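Local coordinates for restriction endonuclease EcoP15I, modification subunit (Escherichia coli, PDB 4ZCF), which methylates adenine N6 in one strand of the 5'-CAGCAG-3' recognition site and joins the Res subunit to form the restriction enzyme, at the interface of chains A and B. Sequence-based numbering; all coordinates share one arbitrary frame. Chains: chain A, Restriction endonuclease EcoP15I, modification subunit; chain B, Restriction endonuclease EcoP15I, restriction subunit.

The pairing of the Mod subunit with the Res subunit illustrates how a large assembly interface is built from small, chemically different patches. Contact 1 and contact 3 are neighbours, about 18 Å between the centres of their C-alpha atoms, and both use the C-terminal part of Mod. Contact 2 lies about 32 Å from contact 3 and 47 Å from contact 1, on the methyltransferase part. On Res, contacts 2 and 3 draw on the helicase-like region, through helices 165-172 and 130-140, whereas contact 1 uses helix 688-701 and the loop between helices 745-756 and 760-769. No residue is shared, so the separated points should limit rocking.

Contact 1: the interface of chains A and B. Residues chain A 617-618, 620-621; chain B 688, 691, 757-759, 762.
The ring of B:Phe691 receives A:Ser617 on one face: the CB methylene of the serine stands 3.7 Å from the ring centroid, offset toward the rim, in a CH-pi contact. At the far end of the same ring the thioether of A:Met621 arrives obliquely, its SD 3.5 Å from CZ. The ring reaches this place because CG of B:Phe691 is anti to the backbone N (chi1 -169°). A:Gln620 meets B:Phe757 through aliphatic carbons, not ring or amide faces: its CG lies 3.7 Å from CB of the phenylalanine, and the amide is turned 74° from the ring.

Polar order centres on the hydroxyl of A:Ser617, which both gives and accepts. Its OG donates to the carboxylate oxygen OE2 of B:Glu688 at 2.8 Å, meeting it on the syn side, somewhat out of the carboxylate plane. The other oxygen, OE1, takes a weak bond from the serine backbone N, so the carboxylate spans both polar groups of one residue just ahead of helix 618-629. A negative group beside this N-terminal helix end would be favoured by the helix dipole. Within Res, B:Thr762 OG1 donates to B:Lys759 O, linking the loop to helix 760-769. The backbone N of B:Lys759 completes the arrangement, donating to A:Ser617 OG at 3.1 Å in a nearly straight bond, 170° at the hydrogen.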
loop_
_atom_site.group_PDB
_atom_site.type_symbol
_atom_site.label_atom_id
_atom_site.label_comp_id
_atom_site.label_asym_id
_atom_site.label_seq_id
_atom_site.Cartn_x
_atom_site.Cartn_y
_atom_site.Cartn_z
ATOM N N SER A 617 44.416 10.197 -23.637
ATOM C CA SER A 617 44.715 10.932 -22.398
ATOM C C SER A 617 44.993 12.420 -22.635
ATOM O O SER A 617 44.417 13.254 -21.933
ATOM C CB SER A 617 45.843 10.281 -21.602
ATOM O OG SER A 617 45.507 9.005 -21.082
ATOM N N ALA A 618 45.858 12.753 -23.623
ATOM C CA ALA A 618 46.183 14.142 -24.007
ATOM C C ALA A 618 44.928 14.903 -24.499
ATOM O O ALA A 618 44.730 16.065 -24.138
ATOM C CB ALA A 618 47.265 14.154 -25.081
ATOM N N GLN A 620 41.850 13.740 -23.776
ATOM C CA GLN A 620 41.023 13.553 -22.574
ATOM C C GLN A 620 41.221 14.760 -21.624
ATOM O O GLN A 620 40.238 15.338 -21.157
ATOM C CB GLN A 620 41.416 12.212 -21.918
ATOM C CG GLN A 620 40.420 11.581 -20.962
ATOM C CD GLN A 620 40.579 10.080 -20.829
ATOM O OE1 GLN A 620 40.841 9.355 -21.792
ATOM N NE2 GLN A 620 40.377 9.562 -19.629
ATOM N N MET A 621 42.492 15.190 -21.418
ATOM C CA MET A 621 42.877 16.358 -20.595
ATOM C C MET A 621 42.497 17.660 -21.291
ATOM O O MET A 621 42.090 18.622 -20.631
ATOM C CB MET A 621 44.392 16.368 -20.359
ATOM C CG MET A 621 44.815 15.748 -19.059
ATOM S SD MET A 621 46.522 15.141 -19.117
ATOM C CE MET A 621 47.434 16.687 -19.244
ATOM N N GLU B 688 49.881 7.382 -27.085
ATOM C CA GLU B 688 49.491 7.065 -25.713
ATOM C C GLU B 688 50.697 6.501 -24.991
ATOM O O GLU B 688 50.899 6.818 -23.817
ATOM C CB GLU B 688 48.283 6.116 -25.624
ATOM C CG GLU B 688 46.965 6.802 -25.279
ATOM C CD GLU B 688 46.984 7.811 -24.145
ATOM O OE1 GLU B 688 47.127 9.021 -24.436
ATOM O OE2 GLU B 688 46.860 7.396 -22.969
ATOM N N PHE B 691 52.598 9.398 -23.844
ATOM C CA PHE B 691 51.953 9.966 -22.647
ATOM C C PHE B 691 52.271 9.133 -21.395
ATOM O O PHE B 691 52.492 9.697 -20.317
ATOM C CB PHE B 691 50.418 10.078 -22.826
ATOM C CG PHE B 691 49.745 10.883 -21.734
ATOM C CD1 PHE B 691 49.334 10.278 -20.551
ATOM C CD2 PHE B 691 49.563 12.255 -21.871
ATOM C CE1 PHE B 691 48.762 11.031 -19.522
ATOM C CE2 PHE B 691 48.980 13.006 -20.846
ATOM C CZ PHE B 691 48.582 12.387 -19.681
ATOM N N PHE B 757 42.384 13.811 -16.001
ATOM C CA PHE B 757 41.885 12.582 -16.602
ATOM C C PHE B 757 42.875 11.824 -17.457
ATOM O O PHE B 757 43.248 12.266 -18.516
ATOM C CB PHE B 757 40.818 13.017 -17.600
ATOM C CG PHE B 757 39.734 13.844 -17.010
ATOM C CD1 PHE B 757 40.002 15.055 -16.455
ATOM C CD2 PHE B 757 38.442 13.398 -17.020
ATOM C CE1 PHE B 757 39.008 15.811 -15.900
ATOM C CE2 PHE B 757 37.436 14.145 -16.471
ATOM C CZ PHE B 757 37.723 15.354 -15.903
ATOM N N VAL B 758 43.155 10.598 -17.068
ATOM C CA VAL B 758 43.978 9.685 -17.875
ATOM C C VAL B 758 43.396 8.274 -17.979
ATOM O O VAL B 758 42.738 7.820 -17.047
ATOM C CB VAL B 758 45.551 9.787 -17.755
ATOM C CG1 VAL B 758 46.024 10.897 -16.820
ATOM C CG2 VAL B 758 46.228 8.459 -17.440
ATOM N N LYS B 759 43.589 7.619 -19.146
ATOM C CA LYS B 759 43.098 6.284 -19.484
ATOM C C LYS B 759 43.316 5.269 -18.384
ATOM O O LYS B 759 44.383 5.253 -17.776
ATOM C CB LYS B 759 43.742 5.778 -20.775
ATOM C CG LYS B 759 43.042 6.195 -22.054
ATOM C CD LYS B 759 43.599 5.388 -23.227
ATOM C CE LYS B 759 42.646 5.309 -24.386
ATOM N NZ LYS B 759 42.724 3.980 -25.070
ATOM N N THR B 762 46.343 3.011 -19.243
ATOM C CA THR B 762 47.670 3.629 -19.131
ATOM C C THR B 762 48.097 3.850 -17.667
ATOM O O THR B 762 49.291 3.816 -17.380
ATOM C CB THR B 762 47.808 4.835 -20.054
ATOM O OG1 THR B 762 46.925 5.854 -19.602
ATOM C CG2 THR B 762 47.538 4.485 -21.525
#

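Contact 2: the interface of chains A and B. Residues chain A 186, 213-216; chain B 165, 169.
B:Gln165 packs its carboxamide against the backbone of A:Gly216, and this is the close part of an otherwise sparse meeting. CG and CD of the glutamine both come to 3.6 Å from the glycine CA, where no side chain intervenes. A bend at chi2 (-84°) folds the chain of B:Gln165 and brings its amide end to the turn that finishes helix 204-215. The amide nitrogen NE2 lies 3.5 Å from A:Glu213 O, too long for a hydrogen bond, while the amide oxygen OE1 stays 3.7 Å from A:Gly216 N. The fit is therefore one of shape and van der Waals contact.

The charged side is looser. A:Arg186, its chain extended from CG to NE, and B:Asp169 approach tip to tip, with NH2 3.9 Å from OD2. The two planes are 82° apart, and OD2 sits above one face of the guanidinium near its rim, so the salt bridge is long-range attraction without a directed N-H bond. Such a link should tolerate small shifts between the subunits.

Both Res residues project from helix 165-172, one turn apart; on Mod, the arginine lies near the end of helix 171-188 and the glycine just after helix 204-215, within the methyltransferase part.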
loop_
_atom_site.group_PDB
_atom_site.type_symbol
_atom_site.label_atom_id
_atom_site.label_comp_id
_atom_site.label_asym_id
_atom_site.label_seq_id
_atom_site.Cartn_x
_atom_site.Cartn_y
_atom_site.Cartn_z
ATOM N N ARG A 186 7.612 -1.306 -6.871
ATOM C CA ARG A 186 7.212 -0.253 -5.905
ATOM C C ARG A 186 7.996 1.061 -6.101
ATOM O O ARG A 186 7.427 2.152 -6.004
ATOM C CB ARG A 186 7.336 -0.758 -4.451
ATOM C CG ARG A 186 6.772 0.194 -3.388
ATOM C CD ARG A 186 7.253 -0.219 -2.018
ATOM N NE ARG A 186 6.700 0.595 -0.941
ATOM C CZ ARG A 186 7.268 1.702 -0.472
ATOM N NH1 ARG A 186 8.389 2.163 -1.015
ATOM N NH2 ARG A 186 6.705 2.373 0.525
ATOM N N GLU A 213 3.723 -6.637 3.541
ATOM C CA GLU A 213 5.157 -6.502 3.810
ATOM C C GLU A 213 5.816 -5.410 2.973
ATOM O O GLU A 213 6.380 -4.472 3.548
ATOM C CB GLU A 213 5.868 -7.855 3.558
ATOM C CG GLU A 213 6.558 -8.448 4.772
ATOM C CD GLU A 213 7.895 -7.812 5.060
ATOM O OE1 GLU A 213 8.765 -7.823 4.156
ATOM O OE2 GLU A 213 8.063 -7.272 6.178
ATOM N N ILE A 214 5.742 -5.533 1.614
ATOM C CA ILE A 214 6.343 -4.615 0.636
ATOM C C ILE A 214 5.704 -3.214 0.633
ATOM O O ILE A 214 6.435 -2.232 0.490
ATOM C CB ILE A 214 6.433 -5.293 -0.806
ATOM C CG1 ILE A 214 7.342 -6.531 -0.802
ATOM C CG2 ILE A 214 6.816 -4.336 -1.967
ATOM C CD1 ILE A 214 6.801 -7.666 -1.599
ATOM N N PHE A 215 4.354 -3.101 0.756
ATOM C CA PHE A 215 3.718 -1.771 0.676
ATOM C C PHE A 215 3.213 -1.175 1.960
ATOM O O PHE A 215 2.922 0.017 1.994
ATOM C CB PHE A 215 2.563 -1.784 -0.319
ATOM C CG PHE A 215 2.938 -2.106 -1.740
ATOM C CD1 PHE A 215 3.259 -1.093 -2.636
ATOM C CD2 PHE A 215 2.886 -3.415 -2.208
ATOM C CE1 PHE A 215 3.590 -1.388 -3.955
ATOM C CE2 PHE A 215 3.191 -3.710 -3.535
ATOM C CZ PHE A 215 3.567 -2.704 -4.394
ATOM N N GLY A 216 3.013 -1.998 2.977
ATOM C CA GLY A 216 2.386 -1.548 4.209
ATOM C C GLY A 216 0.886 -1.708 4.091
ATOM O O GLY A 216 0.281 -1.275 3.097
ATOM N N GLN B 165 6.002 2.580 8.180
ATOM C CA GLN B 165 6.625 1.945 7.010
ATOM C C GLN B 165 8.019 2.388 6.655
ATOM O O GLN B 165 8.831 1.541 6.282
ATOM C CB GLN B 165 5.704 1.823 5.796
ATOM C CG GLN B 165 4.994 0.468 5.755
ATOM C CD GLN B 165 5.764 -0.689 5.130
ATOM O OE1 GLN B 165 6.291 -0.609 4.016
ATOM N NE2 GLN B 165 5.703 -1.850 5.772
ATOM N N ASP B 169 11.200 -0.256 6.545
ATOM C CA ASP B 169 11.994 -0.247 5.307
ATOM C C ASP B 169 13.438 0.213 5.464
ATOM O O ASP B 169 14.305 -0.328 4.791
ATOM C CB ASP B 169 11.318 0.630 4.246
ATOM C CG ASP B 169 9.917 0.218 3.824
ATOM O OD1 ASP B 169 9.499 -0.919 4.157
ATOM O OD2 ASP B 169 9.248 1.020 3.143
#

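Contact 3: the interface of chains A and B. Residues chain A 553, 607, 639, 641, 643; chain B 134, 138.
This is a small electrostatic interface, in which B:Asp138 of Res meets a lysine and an arginine set among acidic residues of Mod, A:Asp553 and A:Asp639, adding charge complementarity to the Res-Mod assembly. The carboxylate of B:Asp138 comes tip to tip with A:Lys607, its OD1 3.7 Å from NZ in a salt bridge without a hydrogen bond. The lysine methylene CE also packs 3.7 Å from CG of B:Asp138. A longer salt bridge joins OD1 to A:Arg643 NH2 at 4.0 Å, at the guanidinium edge and in its plane. A:Val641 crosses the aspartate at about a right angle, its CG2 methyl 3.7 Å from CG.

The carboxylate of A:Asp553 positions the basic groups, while its backbone O touches B:Glu134 CG, 3.4 Å away. A:Arg643 grips it end-on, NH1 bonding to OD2 at 2.7 Å (176° at the hydrogen) and NH2 to OD1. A:Lys607 NZ also donates to OD1, from above the carboxylate plane. The positive charge is thus probably partly balanced within Mod, and OD1 of A:Asp553 lies 4.2 Å from OD1 of B:Asp138, which probably tempers the attraction.

In Mod, A:Lys607 starts strand 607-611, A:Val641 and A:Arg643 lie on strand 639-643, and A:Asp553 directly follows helix 539-552; Res contributes helix 130-140.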
loop_
_atom_site.group_PDB
_atom_site.type_symbol
_atom_site.label_atom_id
_atom_site.label_comp_id
_atom_site.label_asym_id
_atom_site.label_seq_id
_atom_site.Cartn_x
_atom_site.Cartn_y
_atom_site.Cartn_z
ATOM N N ASP A 553 21.700 7.105 -17.307
ATOM C CA ASP A 553 21.849 8.529 -17.013
ATOM C C ASP A 553 20.558 9.219 -16.585
ATOM O O ASP A 553 20.600 10.396 -16.238
ATOM C CB ASP A 553 22.555 9.283 -18.173
ATOM C CG ASP A 553 24.074 9.114 -18.213
ATOM O OD1 ASP A 553 24.713 9.227 -17.146
ATOM O OD2 ASP A 553 24.624 8.946 -19.316
ATOM N N LYS A 607 26.272 18.618 -19.358
ATOM C CA LYS A 607 27.014 17.418 -19.002
ATOM C C LYS A 607 27.580 16.821 -20.300
ATOM O O LYS A 607 26.872 16.779 -21.315
ATOM C CB LYS A 607 26.044 16.432 -18.304
ATOM C CG LYS A 607 26.695 15.329 -17.487
ATOM C CD LYS A 607 25.623 14.337 -17.030
ATOM C CE LYS A 607 26.098 12.905 -17.051
ATOM N NZ LYS A 607 24.976 11.945 -17.109
ATOM N N ASP A 639 29.907 19.814 -17.009
ATOM C CA ASP A 639 30.586 18.711 -16.320
ATOM C C ASP A 639 31.074 17.695 -17.349
ATOM O O ASP A 639 30.449 17.543 -18.406
ATOM C CB ASP A 639 29.689 18.018 -15.285
ATOM C CG ASP A 639 30.458 17.113 -14.321
ATOM O OD1 ASP A 639 31.459 17.591 -13.715
ATOM O OD2 ASP A 639 30.059 15.931 -14.164
ATOM N N VAL A 641 32.187 13.699 -17.755
ATOM C CA VAL A 641 32.138 12.333 -17.229
ATOM C C VAL A 641 32.870 11.333 -18.138
ATOM O O VAL A 641 32.797 11.468 -19.363
ATOM C CB VAL A 641 30.639 11.946 -16.999
ATOM C CG1 VAL A 641 30.481 10.541 -16.414
ATOM C CG2 VAL A 641 29.933 12.970 -16.118
ATOM N N ARG A 643 33.232 7.127 -19.027
ATOM C CA ARG A 643 32.530 5.853 -18.921
ATOM C C ARG A 643 33.230 4.764 -19.737
ATOM O O ARG A 643 33.506 4.969 -20.920
ATOM C CB ARG A 643 31.042 6.003 -19.303
ATOM C CG ARG A 643 30.167 4.897 -18.724
ATOM C CD ARG A 643 28.702 5.259 -18.726
ATOM N NE ARG A 643 28.441 6.405 -17.869
ATOM C CZ ARG A 643 27.451 7.265 -18.046
ATOM N NH1 ARG A 643 26.626 7.135 -19.077
ATOM N NH2 ARG A 643 27.291 8.278 -17.209
ATOM N N GLU B 134 21.490 12.674 -10.592
ATOM C CA GLU B 134 22.484 12.685 -11.673
ATOM C C GLU B 134 23.811 13.197 -11.176
ATOM O O GLU B 134 24.802 12.525 -11.401
ATOM C CB GLU B 134 22.005 13.489 -12.878
ATOM C CG GLU B 134 21.143 12.671 -13.812
ATOM C CD GLU B 134 20.132 13.473 -14.607
ATOM O OE1 GLU B 134 20.534 14.484 -15.230
ATOM O OE2 GLU B 134 18.938 13.091 -14.607
ATOM N N ASP B 138 27.153 10.488 -10.932
ATOM C CA ASP B 138 28.339 10.758 -11.729
ATOM C C ASP B 138 29.588 10.765 -10.834
ATOM O O ASP B 138 30.549 10.035 -11.103
ATOM C CB ASP B 138 28.204 12.104 -12.458
ATOM C CG ASP B 138 27.317 12.096 -13.692
ATOM O OD1 ASP B 138 27.182 11.014 -14.326
ATOM O OD2 ASP B 138 26.787 13.179 -14.047
#